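Local coordinates for sugar ABC transporter substrate-binding protein (Treponema pallidum subsp. pallidum, PDB 5U2P) that probably captures a small solute, perhaps a sugar, in the periplasm for an ABC transporter, at residues 217-220 against 221-224; 208-211 against 212-216. All coordinates share one frame; numbering follows the deposited sequence.

Contact 1 (217-220 against 221-224); sequences SIDW and THER
Asp219 and Thr221 meet through a single carboxylate oxygen. OD1 of Asp219 accepts from the Thr221 hydroxyl OG1 at 2.6 Å and from the Thr221 backbone N at 3.1 Å. Both donors come from the same face of the carboxylate: the hydroxyl stands well above the plane, whereas the N-H is nearer to it, on the anti side. The bond to the N-H closes an Asx turn. Asp219 has CG anti to its backbone N (chi1 -172°), which brings the carboxylate alongside Thr221 and the ND1-CE1 part of the His222 ring. The imidazole of His222 lies obliquely against this side chain, its plane 40° from the carboxylate. CB of Asp219 sits over one ring face in a CH-pi contact, 3.9 Å from the ring centroid, and OD2 is 3.0 Å from His222 CE1. The backbone turns here, with His222 N bonded to Asp219 O and Glu223 N to Trp220 O.

Glu223, bent at its second torsion, folds back so that CG touches Trp220 CE3 at 3.9 Å and OE1 packs across Ile218 CG1. Ile218 CD1 in turn covers the centre of one face of the indole. A water accepts from Asp219 N and donates to Glu223 OE1, which also pairs with Arg212. Two donors on OD1 should hold the Asp219 carboxylate in a fixed rotation, and their polarity probably favours its negative charge.

Contact 2 (208-211 against 212-216); sequences DLVK and RATDD
From Asp208 to Asp215 the backbone bonds run residue i to i+4, Asp208 O to Arg212 N, Leu209 O to Ala213 N, Val210 O to Thr214 N and Lys211 O to Asp215 N, each 2.9 to 3.0 Å long.

On this frame Arg212 reaches back along the helix. Its CG stands between the backbone N and the carbonyl carbon (chi1 64°), and the chain then runs extended to NE, which lays the guanidinium beside the preceding turn. Leu209 covers one of its faces: CD1 comes within 3.6 Å of NH2, and CA lies off-centre above the plane toward its rim. NH1 meets Asp208 at CB, 3.5 Å away, but the Asp208 carboxylate is more distant, with OD2 5.0 Å from NH1, too far for a salt bridge, so there is at most a long-range attraction between opposite charges. The strong polar partner of the guanidinium is Glu223, beyond the helix.

The Val210 and Thr214 side chains run alongside each other in the same direction. The Thr214 hydroxyl OG1, anti to its own carbonyl carbon (chi1 -58°), donates a hydrogen bond to Val210 O at 2.6 Å. That oxygen thus receives both the hydroxyl and the N-H of Thr214, from opposite faces of the carbonyl plane. Lys211 bends at its second and fourth torsions to bring NZ toward Asp215, roughly perpendicular to it; the resulting salt bridge is long, NZ to OD2 3.9 Å. OD1 of Asp215 is instead bonded to Ser217 OG.

Asp215 is the first residue to leave helical angles, and Asp216 follows with a positive phi of 68°, a left-handed backbone conformation. The arrangement is that of a helix C-terminus, where helix 191-214 gives way to the loop leading to helix 227-238.

In the fold
Contact 2 ends helix 191-214 and contact 1 is the turn that follows it, their centres about 10 Å apart. The chain doubles back, so the two are also joined through space. Glu223 OE1 forms a salt bridge with Arg212 NE at 2.7 Å, while Glu223 OE2 lies 2.8 Å from Arg212 NH2. Ile218 CD1 packs on Leu209 CD1 at 3.7 Å, and Ile218 N probably bonds to Arg212 O. Contact 1 also meets helix 406-417, where Gln414 accepts from Trp220 N, and so links it to helix 191-214; Phe395, outside that helix, meets the indole edge-to-face. The centre of contact 2 lies about 19 Å, and that of contact 1 about 25 Å, from the chain centre.

Contact 1 (217-220 against 221-224)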
ATOM      1  N   SER A 217       7.478 -13.999 -18.922  1.00 35.46           N
ATOM      2  CA  SER A 217       8.422 -13.559 -19.938  1.00 44.45           C
ATOM      3  C   SER A 217       9.726 -13.042 -19.330  1.00 55.92           C
ATOM      4  O   SER A 217      10.714 -12.857 -20.040  1.00 44.18           O
ATOM      5  CB  SER A 217       7.792 -12.468 -20.807  1.00 47.00           C
ATOM      6  OG  SER A 217       7.668 -11.240 -20.105  1.00 37.17           O
ATOM      7  N   ILE A 218       9.730 -12.812 -18.018  1.00 41.42           N
ATOM      8  CA  ILE A 218      10.887 -12.226 -17.350  1.00 33.56           C
ATOM      9  C   ILE A 218      12.117 -13.119 -17.478  1.00 47.39           C
ATOM     10  O   ILE A 218      12.007 -14.343 -17.453  1.00 36.36           O
ATOM     11  CB  ILE A 218      10.602 -11.963 -15.858  1.00 34.80           C
ATOM     12  CG1 ILE A 218      11.742 -11.165 -15.218  1.00 30.83           C
ATOM     13  CG2 ILE A 218      10.359 -13.261 -15.096  1.00 34.44           C
ATOM     14  CD1 ILE A 218      11.338 -10.543 -13.896  1.00 32.63           C
ATOM     15  N   ASP A 219      13.276 -12.488 -17.650  1.00 41.61           N
ATOM     16  CA  ASP A 219      14.564 -13.162 -17.484  1.00 43.32           C
ATOM     17  C   ASP A 219      15.370 -12.426 -16.412  1.00 31.71           C
ATOM     18  O   ASP A 219      15.873 -11.319 -16.654  1.00 35.23           O
ATOM     19  CB  ASP A 219      15.335 -13.212 -18.809  1.00 44.90           C
ATOM     20  CG  ASP A 219      16.590 -14.069 -18.722  1.00 70.94           C
ATOM     21  OD1 ASP A 219      17.199 -14.132 -17.630  1.00 42.33           O
ATOM     22  OD2 ASP A 219      16.969 -14.681 -19.743  1.00 78.39           O
ATOM     23  N   TRP A 220      15.461 -13.025 -15.228  1.00 39.45           N
ATOM     24  CA  TRP A 220      16.052 -12.356 -14.075  1.00 40.83           C
ATOM     25  C   TRP A 220      17.501 -11.931 -14.304  1.00 49.65           C
ATOM     26  O   TRP A 220      17.954 -10.965 -13.689  1.00 34.92           O
ATOM     27  CB  TRP A 220      15.939 -13.248 -12.822  1.00 44.84           C
ATOM     28  CG  TRP A 220      14.507 -13.292 -12.306  1.00 43.78           C
ATOM     29  CD1 TRP A 220      13.592 -14.286 -12.506  1.00 38.52           C
ATOM     30  CD2 TRP A 220      13.829 -12.276 -11.554  1.00 38.90           C
ATOM     31  NE1 TRP A 220      12.393 -13.954 -11.927  1.00 36.56           N
ATOM     32  CE2 TRP A 220      12.511 -12.728 -11.330  1.00 30.26           C
ATOM     33  CE3 TRP A 220      14.211 -11.032 -11.041  1.00 33.49           C
ATOM     34  CZ2 TRP A 220      11.578 -11.983 -10.616  1.00 34.59           C
ATOM     35  CZ3 TRP A 220      13.279 -10.292 -10.336  1.00 30.76           C
ATOM     36  CH2 TRP A 220      11.979 -10.767 -10.134  1.00 31.25           C
ATOM     37  N   THR A 221      18.225 -12.611 -15.192  1.00 44.13           N
ATOM     38  CA  THR A 221      19.630 -12.270 -15.408  1.00 40.22           C
ATOM     39  C   THR A 221      19.771 -10.984 -16.205  1.00 37.09           C
ATOM     40  O   THR A 221      20.867 -10.448 -16.364  1.00 45.64           O
ATOM     41  CB  THR A 221      20.388 -13.406 -16.123  1.00 56.11           C
ATOM     42  OG1 THR A 221      19.761 -13.695 -17.376  1.00 46.73           O
ATOM     43  CG2 THR A 221      20.388 -14.655 -15.254  1.00 45.28           C
ATOM     44  N   HIS A 222      18.657 -10.489 -16.720  1.00 33.43           N
ATOM     45  CA  HIS A 222      18.654  -9.205 -17.388  1.00 33.72           C
ATOM     46  C   HIS A 222      18.310  -8.072 -16.391  1.00 35.16           C
ATOM     47  O   HIS A 222      18.429  -6.887 -16.726  1.00 36.21           O
ATOM     48  CB  HIS A 222      17.670  -9.258 -18.565  1.00 68.09           C
ATOM     49  CG  HIS A 222      18.018 -10.303 -19.590  1.00 88.30           C
ATOM     50  ND1 HIS A 222      18.419 -11.574 -19.248  1.00100.00           N
ATOM     51  CD2 HIS A 222      18.019 -10.268 -20.949  1.00 79.89           C
ATOM     52  CE1 HIS A 222      18.660 -12.276 -20.343  1.00 86.01           C
ATOM     53  NE2 HIS A 222      18.423 -11.503 -21.387  1.00 85.34           N
ATOM     54  N   GLU A 223      17.905  -8.419 -15.170  1.00 36.53           N
ATOM     55  CA  GLU A 223      17.422  -7.400 -14.228  1.00 34.25           C
ATOM     56  C   GLU A 223      18.561  -6.738 -13.461  1.00 42.72           C
ATOM     57  O   GLU A 223      18.574  -6.749 -12.229  1.00 31.12           O
ATOM     58  CB  GLU A 223      16.415  -8.013 -13.240  1.00 31.36           C
ATOM     59  CG  GLU A 223      15.210  -8.670 -13.914  1.00 40.72           C
ATOM     60  CD  GLU A 223      14.294  -7.673 -14.612  1.00 49.22           C
ATOM     61  OE1 GLU A 223      13.579  -8.083 -15.547  1.00 38.67           O
ATOM     62  OE2 GLU A 223      14.285  -6.483 -14.229  1.00 31.30           O
ATOM     63  N   ARG A 224      19.512  -6.131 -14.173  1.00 35.53           N
ATOM     64  CA  ARG A 224      20.714  -5.643 -13.503  1.00 52.81           C
ATOM     65  C   ARG A 224      20.442  -4.349 -12.719  1.00 41.50           C
ATOM     66  O   ARG A 224      21.265  -3.937 -11.889  1.00 38.58           O
ATOM     67  CB  ARG A 224      21.858  -5.454 -14.512  1.00 60.23           C
ATOM     68  CG  ARG A 224      21.622  -4.433 -15.574  1.00 58.72           C
ATOM     69  CD  ARG A 224      22.667  -4.542 -16.699  1.00 43.88           C
ATOM     70  NE  ARG A 224      22.368  -3.600 -17.771  1.00 53.11           N
ATOM     71  CZ  ARG A 224      22.757  -2.329 -17.786  1.00 66.19           C
ATOM     72  NH1 ARG A 224      23.476  -1.836 -16.785  1.00 54.80           N
ATOM     73  NH2 ARG A 224      22.427  -1.549 -18.806  1.00 82.11           N
TER
HETATM   74  O   HOH W   1      13.468  -9.571 -17.782  1.00 36.00           O

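Contact 2 (208-211 against 212-216)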
ATOM      1  N   ASP A 208       5.775  -2.788 -14.755  1.00 28.16           N
ATOM      2  CA  ASP A 208       6.286  -3.672 -15.790  1.00 24.25           C
ATOM      3  C   ASP A 208       6.894  -4.944 -15.214  1.00 25.12           C
ATOM      4  O   ASP A 208       6.765  -6.019 -15.798  1.00 28.43           O
ATOM      5  CB  ASP A 208       7.335  -2.965 -16.650  1.00 29.37           C
ATOM      6  CG  ASP A 208       6.733  -1.913 -17.558  1.00 34.01           C
ATOM      7  OD1 ASP A 208       5.490  -1.800 -17.585  1.00 28.87           O
ATOM      8  OD2 ASP A 208       7.506  -1.212 -18.246  1.00 31.86           O
ATOM      9  N   LEU A 209       7.581  -4.818 -14.084  1.00 25.31           N
ATOM     10  CA  LEU A 209       8.190  -5.979 -13.451  1.00 23.37           C
ATOM     11  C   LEU A 209       7.112  -6.991 -13.059  1.00 27.21           C
ATOM     12  O   LEU A 209       7.278  -8.186 -13.282  1.00 25.54           O
ATOM     13  CB  LEU A 209       9.012  -5.566 -12.228  1.00 25.30           C
ATOM     14  CG  LEU A 209       9.797  -6.691 -11.555  1.00 26.62           C
ATOM     15  CD1 LEU A 209      10.928  -7.193 -12.453  1.00 27.76           C
ATOM     16  CD2 LEU A 209      10.346  -6.251 -10.201  1.00 26.15           C
ATOM     17  N   VAL A 210       6.029  -6.524 -12.445  1.00 29.13           N
ATOM     18  CA  VAL A 210       4.935  -7.426 -12.074  1.00 28.07           C
ATOM     19  C   VAL A 210       4.353  -8.073 -13.333  1.00 29.35           C
ATOM     20  O   VAL A 210       4.070  -9.273 -13.365  1.00 29.80           O
ATOM     21  CB  VAL A 210       3.834  -6.694 -11.288  1.00 29.46           C
ATOM     22  CG1 VAL A 210       2.668  -7.625 -11.007  1.00 32.00           C
ATOM     23  CG2 VAL A 210       4.408  -6.150  -9.976  1.00 23.40           C
ATOM     24  N   LYS A 211       4.205  -7.269 -14.377  1.00 28.40           N
ATOM     25  CA  LYS A 211       3.655  -7.740 -15.641  1.00 35.90           C
ATOM     26  C   LYS A 211       4.491  -8.877 -16.223  1.00 29.69           C
ATOM     27  O   LYS A 211       3.964  -9.943 -16.568  1.00 30.71           O
ATOM     28  CB  LYS A 211       3.572  -6.577 -16.637  1.00 30.91           C
ATOM     29  CG  LYS A 211       2.843  -6.898 -17.944  1.00 37.11           C
ATOM     30  CD  LYS A 211       1.360  -7.155 -17.689  1.00 71.84           C
ATOM     31  CE  LYS A 211       0.535  -7.133 -18.974  1.00 68.48           C
ATOM     32  NZ  LYS A 211       0.815  -8.295 -19.853  1.00 72.42           N
ATOM     33  N   ARG A 212       5.801  -8.664 -16.331  1.00 30.32           N
ATOM     34  CA  ARG A 212       6.644  -9.656 -16.998  1.00 32.23           C
ATOM     35  C   ARG A 212       6.894 -10.840 -16.068  1.00 34.49           C
ATOM     36  O   ARG A 212       7.091 -11.958 -16.532  1.00 35.47           O
ATOM     37  CB  ARG A 212       7.961  -9.043 -17.505  1.00 32.85           C
ATOM     38  CG  ARG A 212       8.949  -8.487 -16.495  1.00 43.64           C
ATOM     39  CD  ARG A 212      10.204  -8.000 -17.238  1.00 46.07           C
ATOM     40  NE  ARG A 212      11.150  -7.259 -16.403  1.00 35.16           N
ATOM     41  CZ  ARG A 212      11.068  -5.955 -16.139  1.00 35.12           C
ATOM     42  NH1 ARG A 212      10.070  -5.217 -16.627  1.00 34.58           N
ATOM     43  NH2 ARG A 212      11.990  -5.385 -15.379  1.00 32.48           N
ATOM     44  N   ALA A 213       6.826 -10.620 -14.756  1.00 28.40           N
ATOM     45  CA  ALA A 213       6.912 -11.740 -13.830  1.00 31.58           C
ATOM     46  C   ALA A 213       5.661 -12.617 -13.958  1.00 29.17           C
ATOM     47  O   ALA A 213       5.741 -13.849 -13.893  1.00 35.50           O
ATOM     48  CB  ALA A 213       7.082 -11.248 -12.391  1.00 28.28           C
ATOM     49  N   THR A 214       4.521 -11.972 -14.172  1.00 31.58           N
ATOM     50  CA  THR A 214       3.229 -12.648 -14.177  1.00 29.38           C
ATOM     51  C   THR A 214       2.969 -13.410 -15.477  1.00 38.07           C
ATOM     52  O   THR A 214       2.385 -14.496 -15.432  1.00 37.66           O
ATOM     53  CB  THR A 214       2.082 -11.652 -13.932  1.00 32.98           C
ATOM     54  OG1 THR A 214       2.295 -10.990 -12.674  1.00 30.23           O
ATOM     55  CG2 THR A 214       0.758 -12.373 -13.868  1.00 44.30           C
ATOM     56  N   ASP A 215       3.407 -12.871 -16.617  1.00 39.76           N
ATOM     57  CA  ASP A 215       3.221 -13.580 -17.898  1.00 35.16           C
ATOM     58  C   ASP A 215       4.415 -14.481 -18.243  1.00 45.25           C
ATOM     59  O   ASP A 215       4.480 -15.061 -19.327  1.00 40.85           O
ATOM     60  CB  ASP A 215       2.936 -12.583 -19.033  1.00 36.03           C
ATOM     61  CG  ASP A 215       4.116 -11.676 -19.373  1.00 49.60           C
ATOM     62  OD1 ASP A 215       5.265 -11.963 -18.984  1.00 39.12           O
ATOM     63  OD2 ASP A 215       3.878 -10.657 -20.062  1.00 38.70           O
ATOM     64  N   ASP A 216       5.350 -14.595 -17.305  1.00 43.74           N
ATOM     65  CA  ASP A 216       6.439 -15.564 -17.384  1.00 43.19           C
ATOM     66  C   ASP A 216       7.433 -15.258 -18.506  1.00 46.99           C
ATOM     67  O   ASP A 216       8.166 -16.137 -18.957  1.00 46.29           O
ATOM     68  CB  ASP A 216       5.871 -16.975 -17.554  1.00 48.55           C
ATOM     69  CG  ASP A 216       6.399 -17.937 -16.518  1.00 78.15           C
ATOM     70  OD1 ASP A 216       7.623 -17.919 -16.259  1.00 88.85           O
ATOM     71  OD2 ASP A 216       5.587 -18.701 -15.957  1.00 80.84           O
TER